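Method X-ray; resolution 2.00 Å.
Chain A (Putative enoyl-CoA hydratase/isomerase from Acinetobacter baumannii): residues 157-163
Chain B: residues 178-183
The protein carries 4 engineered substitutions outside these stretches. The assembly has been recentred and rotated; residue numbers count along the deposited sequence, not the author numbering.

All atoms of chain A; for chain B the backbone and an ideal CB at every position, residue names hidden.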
# COMPACT_ATOMS: atom_id res chain seq x y z
N TYR A 157 -1.20 0.93 -6.13
CA TYR A 157 -0.90 1.05 -7.57
C TYR A 157 -1.74 2.11 -8.32
O TYR A 157 -1.20 2.96 -9.02
CB TYR A 157 -1.04 -0.32 -8.27
CG TYR A 157 -0.58 -0.23 -9.73
CD1 TYR A 157 0.72 -0.58 -10.09
CD2 TYR A 157 -1.46 0.21 -10.73
CE1 TYR A 157 1.13 -0.49 -11.43
CE2 TYR A 157 -1.05 0.31 -12.08
CZ TYR A 157 0.24 -0.04 -12.40
OH TYR A 157 0.67 0.06 -13.71
N HIS A 158 -3.07 2.08 -8.17
CA HIS A 158 -3.92 3.02 -8.93
C HIS A 158 -3.56 4.48 -8.68
O HIS A 158 -3.50 5.27 -9.62
CB HIS A 158 -5.42 2.78 -8.62
CG HIS A 158 -5.99 1.58 -9.32
ND1 HIS A 158 -7.02 0.82 -8.80
CD2 HIS A 158 -5.69 1.02 -10.52
CE1 HIS A 158 -7.31 -0.17 -9.63
NE2 HIS A 158 -6.53 -0.06 -10.69
N LYS A 159 -3.38 4.86 -7.43
CA LYS A 159 -3.06 6.27 -7.16
C LYS A 159 -1.67 6.62 -7.63
O LYS A 159 -1.43 7.73 -8.12
CB LYS A 159 -3.22 6.64 -5.66
CG LYS A 159 -3.09 8.14 -5.38
CD LYS A 159 -4.21 9.00 -6.12
CE LYS A 159 -5.63 8.37 -5.89
NZ LYS A 159 -6.83 9.11 -6.45
N ALA A 160 -0.73 5.70 -7.45
CA ALA A 160 0.63 5.99 -7.90
C ALA A 160 0.61 6.18 -9.44
O ALA A 160 1.26 7.07 -9.97
CB ALA A 160 1.61 4.84 -7.51
N ALA A 161 -0.11 5.31 -10.14
CA ALA A 161 -0.19 5.47 -11.60
C ALA A 161 -0.85 6.80 -11.98
O ALA A 161 -0.40 7.48 -12.92
CB ALA A 161 -0.93 4.27 -12.24
N GLU A 162 -1.89 7.22 -11.26
CA GLU A 162 -2.51 8.55 -11.53
C GLU A 162 -1.54 9.74 -11.38
O GLU A 162 -1.43 10.64 -12.26
CB GLU A 162 -3.79 8.74 -10.66
CG GLU A 162 -4.42 10.17 -10.66
CD GLU A 162 -5.60 10.28 -9.70
OE1 GLU A 162 -6.00 11.40 -9.50
OE2 GLU A 162 -6.07 9.28 -9.11
N LEU A 163 -0.75 9.74 -10.33
CA LEU A 163 0.18 10.86 -10.12
C LEU A 163 1.36 10.78 -11.06
O LEU A 163 1.86 11.80 -11.52
CB LEU A 163 0.68 10.88 -8.67
CG LEU A 163 -0.40 10.99 -7.56
CD1 LEU A 163 0.18 10.92 -6.11
CD2 LEU A 163 -1.22 12.29 -7.76
N UNK B 178 -10.87 1.50 -0.90
CA UNK B 178 -9.98 0.32 -1.07
C UNK B 178 -8.98 0.51 -2.21
O UNK B 178 -8.16 -0.35 -2.48
CB UNK B 178 -10.81 -0.94 -1.33
N UNK B 179 -9.07 1.61 -2.93
CA UNK B 179 -8.11 1.87 -4.00
C UNK B 179 -8.48 1.18 -5.30
O UNK B 179 -7.71 1.24 -6.27
CB UNK B 179 -6.71 1.42 -3.57
N UNK B 180 -9.62 0.51 -5.36
CA UNK B 180 -10.14 -0.08 -6.65
C UNK B 180 -10.51 0.96 -7.71
O UNK B 180 -10.45 0.68 -8.90
CB UNK B 180 -11.38 -0.93 -6.37
N UNK B 181 -10.92 2.14 -7.25
CA UNK B 181 -11.39 3.23 -8.08
C UNK B 181 -10.56 4.47 -7.75
O UNK B 181 -10.30 4.73 -6.57
CB UNK B 181 -12.88 3.48 -7.87
N UNK B 182 -10.12 5.23 -8.76
CA UNK B 182 -9.27 6.42 -8.51
C UNK B 182 -10.06 7.62 -8.05
O UNK B 182 -9.60 8.45 -7.24
CB UNK B 182 -8.49 6.79 -9.77
N UNK B 183 -11.28 7.72 -8.59
CA UNK B 183 -12.13 8.89 -8.37
C UNK B 183 -13.60 8.57 -8.73
O UNK B 183 -13.86 7.85 -9.71
CB UNK B 183 -11.62 10.07 -9.20

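Chain A presents one side of a helix, from which H158(A) and E162(A), one turn apart, project toward chain B, while K159(A) leaves sideways and bends its ammonium back into the contact. K159(A) NZ lies 2.8 Å from E162(A) OE2, a salt bridge within the helix that brings the two charged ends together. Against this surface lies an irregular stretch whose backbone does much of the bonding.

Position 178 is quickly settled. Nothing of this stretch of chain A lies within 5.5 Å of its ideal CB, so the contact sets no rule and many side chains would be tolerated. The residue is A178(B), which takes no part.

Position 179 is decided by its own backbone. Phi is 83° and psi 4°, the positive-phi turn that follows the end of a helix in a Schellman motif, and an ideal CB would be jammed against the carbonyl O of position 178. That alone calls for glycine, and the residue is G179(B). Its gift to the interface is its carbonyl: H158(A) ND1 donates to G179(B) O at 2.7 Å, with an N-H...O angle of 161°. The oxygen sits at the edge of the imidazole, near the ring plane, where a ring nitrogen can donate well.

At position 180 CA-to-CB points away from chain A, and the ideal CB stays 5.3 Å from H158(A) CE1. Chain A offers it no polar partner within bonding reach, so the choice is loose here; an aliphatic side chain is one of several that would fit. L180(B) is found, its side chain coming no nearer than the 5.0 Å from L180(B) CD2 to H158(A) CE1. Its carbonyl comes closer, with L180(B) O 3.3 Å from H158(A) CE1, but the 3.4 Å approach of that oxygen to H158(A) ND1 has too poor an angle for a hydrogen bond.

Position 181, in an extended conformation, also turns its CB away and has no atom of this stretch of chain A within 5.5 Å of it. Beta-branched residues suit such backbone angles, though others would too; V181(B) is found.

Position 182 carries the side-chain specificity. Its CB points toward the helix and would lie 3.5 Å from E162(A) OE2 and 4.4 Å from K159(A) NZ. The carboxylate asks for a donor, and H158(A) O lies nearby as a second acceptor, so a short side chain with an NH2 group is favoured: asparagine fits, while serine or threonine could offer a single donor. An acidic group would face the carboxylate. N182(B) uses both amide hydrogens, with its ND2 2.9 Å from H158(A) O and 2.9 Å from E162(A) OE2. H158(A) O also accepts from E162(A) N within the helix, so the amide adds to a helical bond already present. The backbone joins in as well, K159(A) NZ donating to N182(B) O at 3.0 Å.

Position 183 points its CB sideways into space that this stretch of chain A leaves open. Almost any residue would serve; E183(B) extends there without contact.

Chain B, residues 178-183: AGLVNE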
# COMPACT_ATOMS: atom_id res chain seq x y z
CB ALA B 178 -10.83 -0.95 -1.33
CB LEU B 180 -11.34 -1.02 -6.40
CG LEU B 180 -10.88 -2.39 -5.85
CD1 LEU B 180 -12.01 -3.17 -5.21
CD2 LEU B 180 -10.22 -3.19 -6.99
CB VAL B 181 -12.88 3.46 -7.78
CG1 VAL B 181 -13.35 4.78 -8.28
CG2 VAL B 181 -13.71 2.27 -8.36
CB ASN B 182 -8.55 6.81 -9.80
CG ASN B 182 -7.37 5.94 -10.07
OD1 ASN B 182 -7.52 4.84 -10.57
ND2 ASN B 182 -6.20 6.41 -9.70
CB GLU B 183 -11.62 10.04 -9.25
CG GLU B 183 -12.27 11.39 -8.96
CD GLU B 183 -11.72 12.52 -9.81
OE1 GLU B 183 -11.05 12.22 -10.84
OE2 GLU B 183 -11.98 13.71 -9.47
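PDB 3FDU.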